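PDB 4WV3: anthranilate-CoA ligase from Stigmatella aurantiaca, which belongs to the ANL superfamily of AMP-binding enzymes, built from a large N-terminal part and a smaller C-terminal domain. Local coordinates for residues A[327-332]-A[336-341]; A[269-274]-A[299-304]; A[50-55]-A[149-154]; A[27-30]-A[35-38]. All coordinates share one frame; numbering follows the deposited sequence.

In the fold
Along the chain the contacts close in the order 4, 3, 2, 1, all in the large AMP-binding part. Interactions 4 and 1 stand at the two ends of one mixed sheet, whose outermost strands are 35-37 and 341-342; their centres lie about 31 Å apart. Interaction 2 pairs two helices that follow strands of that sheet and touches interaction 1 through Pro336. Helix 38-54 starts directly after the hairpin of interaction 4 and ends in interaction 3, about 21 Å away between centres. Interactions 1 and 4 thus secure both edges of the central sheet, while interaction 3 ties in a separate parallel sheet, its centre about 45 Å from those of interactions 1 and 2, which lie nearer the bound ligand.

Interaction 1. Residues A[327-332]-A[336-341]; sequences ISNRPG and PGSSGK
The guanidinium of Arg330 turns an edge to Lys341 O, which lies in its plane, and NH1 makes a weak bond to it (3.5 Å); Lys341 CB approaches NH1 obliquely at 3.3 Å. The other flat group, the Asn329 amide, has Ser338 O almost exactly in its plane: ND2 donates to it over 3.1 Å at a fairly straight 166°, although the donor stands well above the carbonyl plane of Ser338. ND2 also reaches Asp315 O, and OD1 accepts from Arg335 N, so the rotation of the amide is fixed from several directions. Between these groups runs a single antiparallel bridge, with Ser328 N to Lys341 O (3.1 Å) and Lys341 N to Ser328 O (3.0 Å). The CG2 methyl of Ile327, whose CG1 branch takes the place beside the backbone N (chi1 -46°), rests on Ser339 O and Lys341 O. This turn joins strand 325-328 to the edge strand 341-342 of the central sheet. The side chain of Ser339, bonded to Tyr399 through OG, is about 4 Å from the bound 5'-O-[(S)-[(2-aminobenzoyl)oxy](hydroxy)phosphoryl]adenosine. Asn329 ties the loop carrying Ser339 to the sheet, consistent with a polar anchoring of this side of the ligand pocket.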
loop_
_atom_site.group_PDB
_atom_site.type_symbol
_atom_site.label_atom_id
_atom_site.label_comp_id
_atom_site.label_asym_id
_atom_site.label_seq_id
_atom_site.Cartn_x
_atom_site.Cartn_y
_atom_site.Cartn_z
ATOM N N ILE A 327 3.882 -2.182 12.752
ATOM C CA ILE A 327 5.185 -1.842 13.323
ATOM C C ILE A 327 5.690 -0.581 12.640
ATOM O O ILE A 327 5.861 -0.563 11.422
ATOM C CB ILE A 327 6.236 -2.944 13.090
ATOM C CG1 ILE A 327 5.670 -4.327 13.403
ATOM C CG2 ILE A 327 7.486 -2.669 13.915
ATOM C CD1 ILE A 327 6.602 -5.458 13.023
ATOM N N SER A 328 5.938 0.471 13.415
ATOM C CA SER A 328 6.319 1.750 12.824
ATOM C C SER A 328 7.351 2.525 13.631
ATOM O O SER A 328 7.555 2.271 14.817
ATOM C CB SER A 328 5.084 2.628 12.622
ATOM O OG SER A 328 5.440 3.887 12.078
ATOM N N ASN A 329 8.003 3.472 12.962
ATOM C CA ASN A 329 8.831 4.458 13.634
ATOM C C ASN A 329 7.947 5.602 14.114
ATOM O O ASN A 329 6.756 5.643 13.807
ATOM C CB ASN A 329 9.915 4.989 12.695
ATOM C CG ASN A 329 10.954 3.941 12.350
ATOM O OD1 ASN A 329 11.954 3.786 13.052
ATOM N ND2 ASN A 329 10.724 3.216 11.262
ATOM N N ARG A 330 8.530 6.528 14.865
ATOM C CA ARG A 330 7.775 7.638 15.430
ATOM C C ARG A 330 8.552 8.936 15.272
ATOM O O ARG A 330 9.780 8.910 15.206
ATOM C CB ARG A 330 7.482 7.374 16.910
ATOM C CG ARG A 330 6.475 6.266 17.144
ATOM C CD ARG A 330 6.713 5.571 18.470
ATOM N NE ARG A 330 5.815 4.434 18.653
ATOM C CZ ARG A 330 6.008 3.235 18.112
ATOM N NH1 ARG A 330 7.068 3.014 17.345
ATOM N NH2 ARG A 330 5.140 2.257 18.332
ATOM N N PRO A 331 7.842 10.074 15.202
ATOM C CA PRO A 331 8.482 11.389 15.095
ATOM C C PRO A 331 9.582 11.597 16.136
ATOM O O PRO A 331 10.589 12.242 15.843
ATOM C CB PRO A 331 7.323 12.353 15.345
ATOM C CG PRO A 331 6.137 11.628 14.821
ATOM C CD PRO A 331 6.372 10.176 15.148
ATOM N N GLY A 332 9.396 11.042 17.328
ATOM C CA GLY A 332 10.385 11.165 18.383
ATOM C C GLY A 332 11.388 10.026 18.428
ATOM O O GLY A 332 12.429 10.137 19.074
ATOM N N PRO A 336 16.873 4.636 11.297
ATOM C CA PRO A 336 16.943 4.533 9.834
ATOM C C PRO A 336 17.252 3.117 9.351
ATOM O O PRO A 336 18.263 2.533 9.743
ATOM C CB PRO A 336 18.094 5.478 9.476
ATOM C CG PRO A 336 18.112 6.476 10.583
ATOM C CD PRO A 336 17.746 5.703 11.817
ATOM N N GLY A 337 16.377 2.577 8.509
ATOM C CA GLY A 337 16.566 1.249 7.959
ATOM C C GLY A 337 15.701 0.199 8.628
ATOM O O GLY A 337 15.527 -0.900 8.100
ATOM N N SER A 338 15.153 0.536 9.791
ATOM C CA SER A 338 14.341 -0.405 10.554
ATOM C C SER A 338 12.853 -0.092 10.440
ATOM O O SER A 338 12.467 0.982 9.978
ATOM C CB SER A 338 14.753 -0.397 12.026
ATOM O OG SER A 338 14.389 0.825 12.644
ATOM N N SER A 339 12.026 -1.038 10.873
ATOM C CA SER A 339 10.579 -0.858 10.867
ATOM C C SER A 339 10.103 -0.223 12.170
ATOM O O SER A 339 8.905 -0.054 12.386
ATOM C CB SER A 339 9.873 -2.197 10.647
ATOM O OG SER A 339 10.217 -2.755 9.392
ATOM N N GLY A 340 11.051 0.116 13.038
ATOM C CA GLY A 340 10.743 0.809 14.276
ATOM C C GLY A 340 10.340 -0.088 15.431
ATOM O O GLY A 340 10.912 -1.159 15.637
ATOM N N LYS A 341 9.344 0.363 16.185
ATOM C CA LYS A 341 8.895 -0.323 17.390
ATOM C C LYS A 341 7.456 -0.808 17.220
ATOM O O LYS A 341 6.731 -0.303 16.361
ATOM C CB LYS A 341 8.988 0.627 18.590
ATOM C CG LYS A 341 10.401 1.080 18.925
ATOM C CD LYS A 341 11.181 -0.019 19.625
ATOM C CE LYS A 341 12.594 0.434 19.966
ATOM N NZ LYS A 341 12.599 1.645 20.831
#

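Interaction 2. Residues A[269-274]-A[299-304]; sequences GYAAAL and AALWYA
Leu274 and Leu301 interleave, each running alongside the other but headed the opposite way toward its partner's helix, and this pair is the heart of the contact. The setting is the alpha/beta architecture of the large part of the enzyme: helix 267-274 links the parallel neighbours 262-265 and 289-292 of the central sheet, and helix 299-309 links 289-292 to 313-318, so two consecutive beta-alpha-beta crossovers meet here. The short helical segments approach to 10.4 Å between axes, with their N-to-C directions 49° apart. That separation is bridged by leucines, while alanines form the low ground opposite them. Leu301 straddles Ala271 with its fork: CD1 lies 3.9 Å from Ala271 CB, and CD2 lies 3.9 Å from Ala271 CA. The second branch also meets the tip of Leu274, with CD2 3.8 Å from Leu274 CD1. In Leu274, CG is anti to the carbonyl carbon (chi1 -67°), which carries the side chain across toward the 299-304 helix.

The interface continues on the sheet side through Tyr270, which sets its ring edge-to-face with Trp305 and bonds through OH to Val291 O. Trp302 starts off on the far side of its helix and bonds through NE1 to Ile313 O. Leu274 also packs on Phe279 and Trp305. The union between the two segments is wholly apolar. One turn along from Leu301, the methyl of Ala304 completes the seat of Leu274, CB standing 3.7 Å from Leu274 CD1.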
loop_
_atom_site.group_PDB
_atom_site.type_symbol
_atom_site.label_atom_id
_atom_site.label_comp_id
_atom_site.label_asym_id
_atom_site.label_seq_id
_atom_site.Cartn_x
_atom_site.Cartn_y
_atom_site.Cartn_z
ATOM N N GLY A 269 9.822 5.106 -4.826
ATOM C CA GLY A 269 9.343 6.425 -5.195
ATOM C C GLY A 269 10.249 7.514 -4.657
ATOM O O GLY A 269 10.508 8.510 -5.332
ATOM N N TYR A 270 10.730 7.323 -3.431
ATOM C CA TYR A 270 11.668 8.260 -2.825
ATOM C C TYR A 270 12.989 8.277 -3.587
ATOM O O TYR A 270 13.614 9.326 -3.742
ATOM C CB TYR A 270 11.915 7.911 -1.357
ATOM C CG TYR A 270 10.775 8.271 -0.429
ATOM C CD1 TYR A 270 10.504 9.597 -0.112
ATOM C CD2 TYR A 270 9.980 7.286 0.142
ATOM C CE1 TYR A 270 9.467 9.932 0.739
ATOM C CE2 TYR A 270 8.941 7.611 0.996
ATOM C CZ TYR A 270 8.689 8.935 1.292
ATOM O OH TYR A 270 7.655 9.262 2.139
ATOM N N ALA A 271 13.406 7.108 -4.063
ATOM C CA ALA A 271 14.648 6.984 -4.819
ATOM C C ALA A 271 14.528 7.641 -6.190
ATOM O O ALA A 271 15.464 8.286 -6.663
ATOM C CB ALA A 271 15.040 5.522 -4.962
ATOM N N ALA A 272 13.370 7.471 -6.821
ATOM C CA ALA A 272 13.111 8.069 -8.126
ATOM C C ALA A 272 13.092 9.593 -8.044
ATOM O O ALA A 272 13.542 10.279 -8.962
ATOM C CB ALA A 272 11.800 7.550 -8.696
ATOM N N ALA A 273 12.566 10.116 -6.941
ATOM C CA ALA A 273 12.489 11.558 -6.739
ATOM C C ALA A 273 13.875 12.157 -6.528
ATOM O O ALA A 273 14.202 13.201 -7.093
ATOM C CB ALA A 273 11.582 11.882 -5.561
ATOM N N LEU A 274 14.688 11.488 -5.716
ATOM C CA LEU A 274 16.043 11.951 -5.432
ATOM C C LEU A 274 16.968 11.770 -6.633
ATOM O O LEU A 274 18.027 12.394 -6.709
ATOM C CB LEU A 274 16.614 11.229 -4.210
ATOM C CG LEU A 274 15.934 11.537 -2.875
ATOM C CD1 LEU A 274 16.470 10.633 -1.778
ATOM C CD2 LEU A 274 16.115 13.001 -2.504
ATOM N N ALA A 299 18.457 2.761 4.826
ATOM C CA ALA A 299 18.970 3.846 5.652
ATOM C C ALA A 299 19.575 4.947 4.790
ATOM O O ALA A 299 19.473 6.129 5.117
ATOM C CB ALA A 299 19.995 3.320 6.642
ATOM N N ALA A 300 20.193 4.548 3.682
ATOM C CA ALA A 300 20.818 5.492 2.761
ATOM C C ALA A 300 19.791 6.441 2.153
ATOM O O ALA A 300 20.085 7.610 1.903
ATOM C CB ALA A 300 21.568 4.746 1.664
ATOM N N LEU A 301 18.585 5.933 1.919
ATOM C CA LEU A 301 17.506 6.754 1.382
ATOM C C LEU A 301 16.925 7.682 2.442
ATOM O O LEU A 301 16.515 8.803 2.136
ATOM C CB LEU A 301 16.401 5.880 0.784
ATOM C CG LEU A 301 16.558 5.534 -0.697
ATOM C CD1 LEU A 301 15.366 4.726 -1.187
ATOM C CD2 LEU A 301 16.726 6.801 -1.523
ATOM N N TRP A 302 16.891 7.214 3.686
ATOM C CA TRP A 302 16.376 8.024 4.783
ATOM C C TRP A 302 17.259 9.246 4.998
ATOM O O TRP A 302 16.759 10.349 5.214
ATOM C CB TRP A 302 16.281 7.209 6.075
ATOM C CG TRP A 302 15.564 7.935 7.178
ATOM C CD1 TRP A 302 14.241 7.837 7.499
ATOM C CD2 TRP A 302 16.130 8.878 8.098
ATOM N NE1 TRP A 302 13.949 8.657 8.562
ATOM C CE2 TRP A 302 15.091 9.308 8.948
ATOM C CE3 TRP A 302 17.414 9.401 8.287
ATOM C CZ2 TRP A 302 15.296 10.235 9.969
ATOM C CZ3 TRP A 302 17.615 10.321 9.301
ATOM C CH2 TRP A 302 16.562 10.729 10.130
ATOM N N TYR A 303 18.571 9.045 4.938
ATOM C CA TYR A 303 19.514 10.143 5.116
ATOM C C TYR A 303 19.523 11.080 3.912
ATOM O O TYR A 303 19.583 12.299 4.068
ATOM C CB TYR A 303 20.926 9.618 5.391
ATOM C CG TYR A 303 21.097 9.005 6.763
ATOM C CD1 TYR A 303 20.942 9.772 7.909
ATOM C CD2 TYR A 303 21.425 7.665 6.910
ATOM C CE1 TYR A 303 21.098 9.217 9.166
ATOM C CE2 TYR A 303 21.583 7.101 8.163
ATOM C CZ TYR A 303 21.419 7.882 9.287
ATOM O OH TYR A 303 21.577 7.323 10.534
ATOM N N ALA A 304 19.459 10.507 2.714
ATOM C CA ALA A 304 19.474 11.295 1.485
ATOM C C ALA A 304 18.269 12.227 1.408
ATOM O O ALA A 304 18.365 13.339 0.891
ATOM C CB ALA A 304 19.525 10.385 0.267
#

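Interaction 3. Residues A[50-55]-A[149-154]; sequences NALKGL and NDWIRP
Ala51 O is gripped by three donors near the end of helix 38-54: a water donates a hydrogen bond to it at 2.8 Å, and the backbone N atoms of Gly54 and Leu55 add weak bonds. The same water accepts a weak bond from Trp151 NE1 (3.2 Å), giving the indole nitrogen a bridged link to the helix. The rest of the contact is apolar and centred on the Trp151 ring. Ala51 CB sits over one face, 3.7 Å from the centroid of the five-membered ring and 24° off its normal, a CH-pi contact displaced toward the rim, with CE2 as its nearest atom at 3.4 Å. Leu52 comes at the edge instead, with CD2 near the ring plane and 3.6 Å from Trp151 CH2. Leu55 approaches at a slant, its CD1 3.6 Å from both Trp151 CZ2 and NE1. The ring reaches these three residues because CG is anti to the backbone N of Trp151 (chi1 178°), which sends the indole out from its own short helix. At the surface, Arg153 NH1 meets the anti lone pair of Asp150 OD1 nearly in the guanidinium plane, a salt bridge that stays inside 149-154.

Around the tryptophan the packing draws in several elements. Leu55 touches His133 on strand 133-137 of the five-stranded parallel sheet, while Leu52 rests on Ile80 and Leu83 of helix 71-83. Helix 148-152 packs against Gln47 and Val48 of helix 38-54 through Ile152, while its Trp151 reaches Val135 of strand 133-137.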
loop_
_atom_site.group_PDB
_atom_site.type_symbol
_atom_site.label_atom_id
_atom_site.label_comp_id
_atom_site.label_asym_id
_atom_site.label_seq_id
_atom_site.Cartn_x
_atom_site.Cartn_y
_atom_site.Cartn_z
ATOM N N ASN A 50 -28.027 6.429 -2.758
ATOM C CA ASN A 50 -29.393 6.397 -3.270
ATOM C C ASN A 50 -29.464 5.856 -4.695
ATOM O O ASN A 50 -30.379 5.108 -5.040
ATOM C CB ASN A 50 -30.026 7.789 -3.208
ATOM C CG ASN A 50 -30.462 8.170 -1.810
ATOM O OD1 ASN A 50 -30.977 7.340 -1.060
ATOM N ND2 ASN A 50 -30.259 9.432 -1.448
ATOM N N ALA A 51 -28.493 6.236 -5.518
ATOM C CA ALA A 51 -28.454 5.801 -6.910
ATOM C C ALA A 51 -28.195 4.302 -7.017
ATOM O O ALA A 51 -28.696 3.640 -7.926
ATOM C CB ALA A 51 -27.403 6.582 -7.684
ATOM N N LEU A 52 -27.412 3.772 -6.082
ATOM C CA LEU A 52 -27.128 2.342 -6.042
ATOM C C LEU A 52 -28.372 1.544 -5.663
ATOM O O LEU A 52 -28.556 0.414 -6.119
ATOM C CB LEU A 52 -25.982 2.048 -5.071
ATOM C CG LEU A 52 -24.586 2.473 -5.538
ATOM C CD1 LEU A 52 -23.597 2.439 -4.384
ATOM C CD2 LEU A 52 -24.112 1.585 -6.678
ATOM N N LYS A 53 -29.225 2.135 -4.831
ATOM C CA LYS A 53 -30.490 1.507 -4.462
ATOM C C LYS A 53 -31.382 1.362 -5.688
ATOM O O LYS A 53 -32.118 0.384 -5.820
ATOM C CB LYS A 53 -31.212 2.323 -3.388
ATOM C CG LYS A 53 -30.433 2.482 -2.097
ATOM C CD LYS A 53 -31.210 3.300 -1.078
ATOM C CE LYS A 53 -32.303 2.477 -0.419
ATOM N NZ LYS A 53 -31.739 1.404 0.447
ATOM N N GLY A 54 -31.308 2.343 -6.581
ATOM C CA GLY A 54 -32.059 2.306 -7.822
ATOM C C GLY A 54 -31.578 1.191 -8.728
ATOM O O GLY A 54 -32.333 0.677 -9.554
ATOM N N LEU A 55 -30.312 0.817 -8.569
ATOM C CA LEU A 55 -29.735 -0.285 -9.328
ATOM C C LEU A 55 -29.930 -1.610 -8.593
ATOM O O LEU A 55 -29.483 -2.660 -9.055
ATOM C CB LEU A 55 -28.251 -0.035 -9.601
ATOM C CG LEU A 55 -27.917 1.215 -10.419
ATOM C CD1 LEU A 55 -26.427 1.291 -10.714
ATOM C CD2 LEU A 55 -28.724 1.248 -11.709
ATOM N N ASN A 149 -22.267 11.616 -13.460
ATOM C CA ASN A 149 -22.994 12.834 -13.106
ATOM C C ASN A 149 -24.500 12.742 -13.347
ATOM O O ASN A 149 -25.295 13.186 -12.518
ATOM C CB ASN A 149 -22.414 14.047 -13.836
ATOM C CG ASN A 149 -21.097 14.508 -13.244
ATOM O OD1 ASN A 149 -20.806 14.254 -12.075
ATOM N ND2 ASN A 149 -20.294 15.195 -14.048
ATOM N N ASP A 150 -24.886 12.167 -14.482
ATOM C CA ASP A 150 -26.296 12.002 -14.816
ATOM C C ASP A 150 -26.948 10.969 -13.906
ATOM O O ASP A 150 -28.160 10.986 -13.687
ATOM C CB ASP A 150 -26.454 11.579 -16.278
ATOM C CG ASP A 150 -25.833 12.570 -17.244
ATOM O OD1 ASP A 150 -25.826 13.780 -16.933
ATOM O OD2 ASP A 150 -25.352 12.138 -18.313
ATOM N N TRP A 151 -26.124 10.073 -13.375
ATOM C CA TRP A 151 -26.590 8.970 -12.544
ATOM C C TRP A 151 -26.932 9.426 -11.127
ATOM O O TRP A 151 -27.859 8.905 -10.507
ATOM C CB TRP A 151 -25.522 7.874 -12.520
ATOM C CG TRP A 151 -25.839 6.687 -11.674
ATOM C CD1 TRP A 151 -26.953 5.902 -11.740
ATOM C CD2 TRP A 151 -25.007 6.121 -10.656
ATOM N NE1 TRP A 151 -26.874 4.893 -10.809
ATOM C CE2 TRP A 151 -25.686 5.004 -10.134
ATOM C CE3 TRP A 151 -23.756 6.456 -10.129
ATOM C CZ2 TRP A 151 -25.160 4.221 -9.109
ATOM C CZ3 TRP A 151 -23.233 5.677 -9.114
ATOM C CH2 TRP A 151 -23.934 4.574 -8.615
ATOM N N ILE A 152 -26.187 10.405 -10.623
ATOM C CA ILE A 152 -26.379 10.886 -9.259
ATOM C C ILE A 152 -27.215 12.162 -9.202
ATOM O O ILE A 152 -27.614 12.602 -8.124
ATOM C CB ILE A 152 -25.031 11.161 -8.562
ATOM C CG1 ILE A 152 -24.310 12.327 -9.242
ATOM C CG2 ILE A 152 -24.164 9.911 -8.561
ATOM C CD1 ILE A 152 -23.029 12.742 -8.551
ATOM N N ARG A 153 -27.473 12.751 -10.366
ATOM C CA ARG A 153 -28.186 14.028 -10.441
ATOM C C ARG A 153 -29.599 14.038 -9.834
ATOM O O ARG A 153 -29.901 14.897 -9.005
ATOM C CB ARG A 153 -28.197 14.570 -11.877
ATOM C CG ARG A 153 -28.997 15.850 -12.043
ATOM C CD ARG A 153 -28.753 16.495 -13.397
ATOM N NE ARG A 153 -27.364 16.917 -13.559
ATOM C CZ ARG A 153 -26.493 16.329 -14.373
ATOM N NH1 ARG A 153 -26.868 15.294 -15.112
ATOM N NH2 ARG A 153 -25.249 16.780 -14.454
ATOM N N PRO A 154 -30.472 13.094 -10.235
ATOM C CA PRO A 154 -31.828 13.179 -9.679
ATOM C C PRO A 154 -31.916 12.692 -8.233
ATOM O O PRO A 154 -32.923 12.933 -7.569
ATOM C CB PRO A 154 -32.630 12.252 -10.593
ATOM C CG PRO A 154 -31.644 11.240 -11.041
ATOM C CD PRO A 154 -30.344 11.977 -11.192
HETATM O O HOH W 1 -29.959 4.439 -10.325
#

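Interaction 4. Residues A[27-30]-A[35-38]; sequences TALF and EMTF
Backbone bonds between Ala28, Leu29 and Met36 define the antiparallel hairpin of strands 27-30 and 35-37. Met36 O accepts from two successive residues, Ala28 N (2.6 Å) and, weakly, Leu29 N (3.3 Å), the signature of a classic beta bulge; Met36 N returns a bond to Leu29 O at 3.3 Å. The bulge shifts the register by one, from the Thr27-Thr37 pair to the Leu29-Met36 and Phe30-Glu35 pairs.

Of the CH-pi kind is the meeting of Ala28 and Phe38: CB stands above the very centre of the Phe38 ring, 3.5 Å from its centroid and 1° off the normal. Trp232 also meets this ring, with the two planes steeply inclined.

Apolar packing unites Leu29 and Met36, whose side chains run alongside each other with the same heading. Leu29 CG lies between the backbone N and the carbonyl carbon (chi1 54°), which brings CD1 to 3.8 Å from Met36 CG; Val41 and Ala71 cover the pair. On the opposite sheet face, Thr27 CG2 lies over a face of the Phe30 ring.

Polar contacts to that ring come from Glu35, its OE2 in the ring plane at the edge, 3.6 Å from Phe30 CD2, with the carboxylate and ring planes 67° apart. The Thr37 side chain caps a backbone N of helix 38-54 and Gln40 OE1 accepts from Thr37 N, resembling a capping box.

Leu29 and Met36 thus face helices, while Phe30 is buried against strand 237-239 with the Glu35 carboxylate at its rim, where the faintly positive ring edge may suit it.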
loop_
_atom_site.group_PDB
_atom_site.type_symbol
_atom_site.label_atom_id
_atom_site.label_comp_id
_atom_site.label_asym_id
_atom_site.label_seq_id
_atom_site.Cartn_x
_atom_site.Cartn_y
_atom_site.Cartn_z
ATOM N N THR A 27 -12.553 22.441 3.044
ATOM C CA THR A 27 -12.212 21.624 1.886
ATOM C C THR A 27 -11.608 20.297 2.332
ATOM O O THR A 27 -10.583 20.269 3.013
ATOM C CB THR A 27 -11.225 22.344 0.952
ATOM O OG1 THR A 27 -11.693 23.674 0.690
ATOM C CG2 THR A 27 -11.090 21.587 -0.362
ATOM N N ALA A 28 -12.252 19.199 1.945
ATOM C CA ALA A 28 -11.840 17.872 2.388
ATOM C C ALA A 28 -10.821 17.223 1.453
ATOM O O ALA A 28 -9.804 16.695 1.904
ATOM C CB ALA A 28 -13.054 16.972 2.560
ATOM N N LEU A 29 -11.095 17.257 0.152
ATOM C CA LEU A 29 -10.187 16.660 -0.823
ATOM C C LEU A 29 -9.718 17.649 -1.891
ATOM O O LEU A 29 -10.491 18.478 -2.372
ATOM C CB LEU A 29 -10.811 15.411 -1.464
ATOM C CG LEU A 29 -12.189 15.507 -2.127
ATOM C CD1 LEU A 29 -12.082 15.936 -3.584
ATOM C CD2 LEU A 29 -12.925 14.178 -2.014
ATOM N N PHE A 30 -8.442 17.549 -2.250
ATOM C CA PHE A 30 -7.865 18.388 -3.292
ATOM C C PHE A 30 -7.435 17.555 -4.497
ATOM O O PHE A 30 -6.591 16.667 -4.381
ATOM C CB PHE A 30 -6.663 19.165 -2.752
ATOM C CG PHE A 30 -7.023 20.244 -1.772
ATOM C CD1 PHE A 30 -7.076 19.978 -0.414
ATOM C CD2 PHE A 30 -7.299 21.529 -2.209
ATOM C CE1 PHE A 30 -7.403 20.971 0.489
ATOM C CE2 PHE A 30 -7.627 22.527 -1.311
ATOM C CZ PHE A 30 -7.677 22.248 0.040
ATOM N N GLU A 35 -12.245 20.423 -6.214
ATOM C CA GLU A 35 -12.074 20.564 -4.774
ATOM C C GLU A 35 -13.430 20.446 -4.094
ATOM O O GLU A 35 -14.396 21.086 -4.507
ATOM C CB GLU A 35 -11.432 21.909 -4.429
ATOM C CG GLU A 35 -9.987 22.046 -4.873
ATOM C CD GLU A 35 -9.382 23.379 -4.473
ATOM O OE1 GLU A 35 -10.025 24.118 -3.696
ATOM O OE2 GLU A 35 -8.265 23.687 -4.938
ATOM N N MET A 36 -13.504 19.624 -3.054
ATOM C CA MET A 36 -14.766 19.402 -2.361
ATOM C C MET A 36 -14.654 19.647 -0.861
ATOM O O MET A 36 -13.614 19.393 -0.253
ATOM C CB MET A 36 -15.279 17.982 -2.617
ATOM C CG MET A 36 -15.433 17.628 -4.085
ATOM S SD MET A 36 -16.262 16.045 -4.330
ATOM C CE MET A 36 -17.908 16.435 -3.746
ATOM N N THR A 37 -15.736 20.145 -0.273
ATOM C CA THR A 37 -15.824 20.283 1.172
ATOM C C THR A 37 -16.402 18.999 1.750
ATOM O O THR A 37 -16.886 18.145 1.007
ATOM C CB THR A 37 -16.723 21.465 1.573
ATOM O OG1 THR A 37 -18.079 21.188 1.196
ATOM C CG2 THR A 37 -16.260 22.743 0.890
ATOM N N PHE A 38 -16.349 18.858 3.070
ATOM C CA PHE A 38 -16.894 17.675 3.729
ATOM C C PHE A 38 -18.392 17.526 3.475
ATOM O O PHE A 38 -18.901 16.412 3.351
ATOM C CB PHE A 38 -16.612 17.711 5.233
ATOM C CG PHE A 38 -15.188 17.393 5.593
ATOM C CD1 PHE A 38 -14.772 16.079 5.732
ATOM C CD2 PHE A 38 -14.268 18.408 5.800
ATOM C CE1 PHE A 38 -13.463 15.782 6.066
ATOM C CE2 PHE A 38 -12.956 18.117 6.134
ATOM C CZ PHE A 38 -12.555 16.802 6.268
#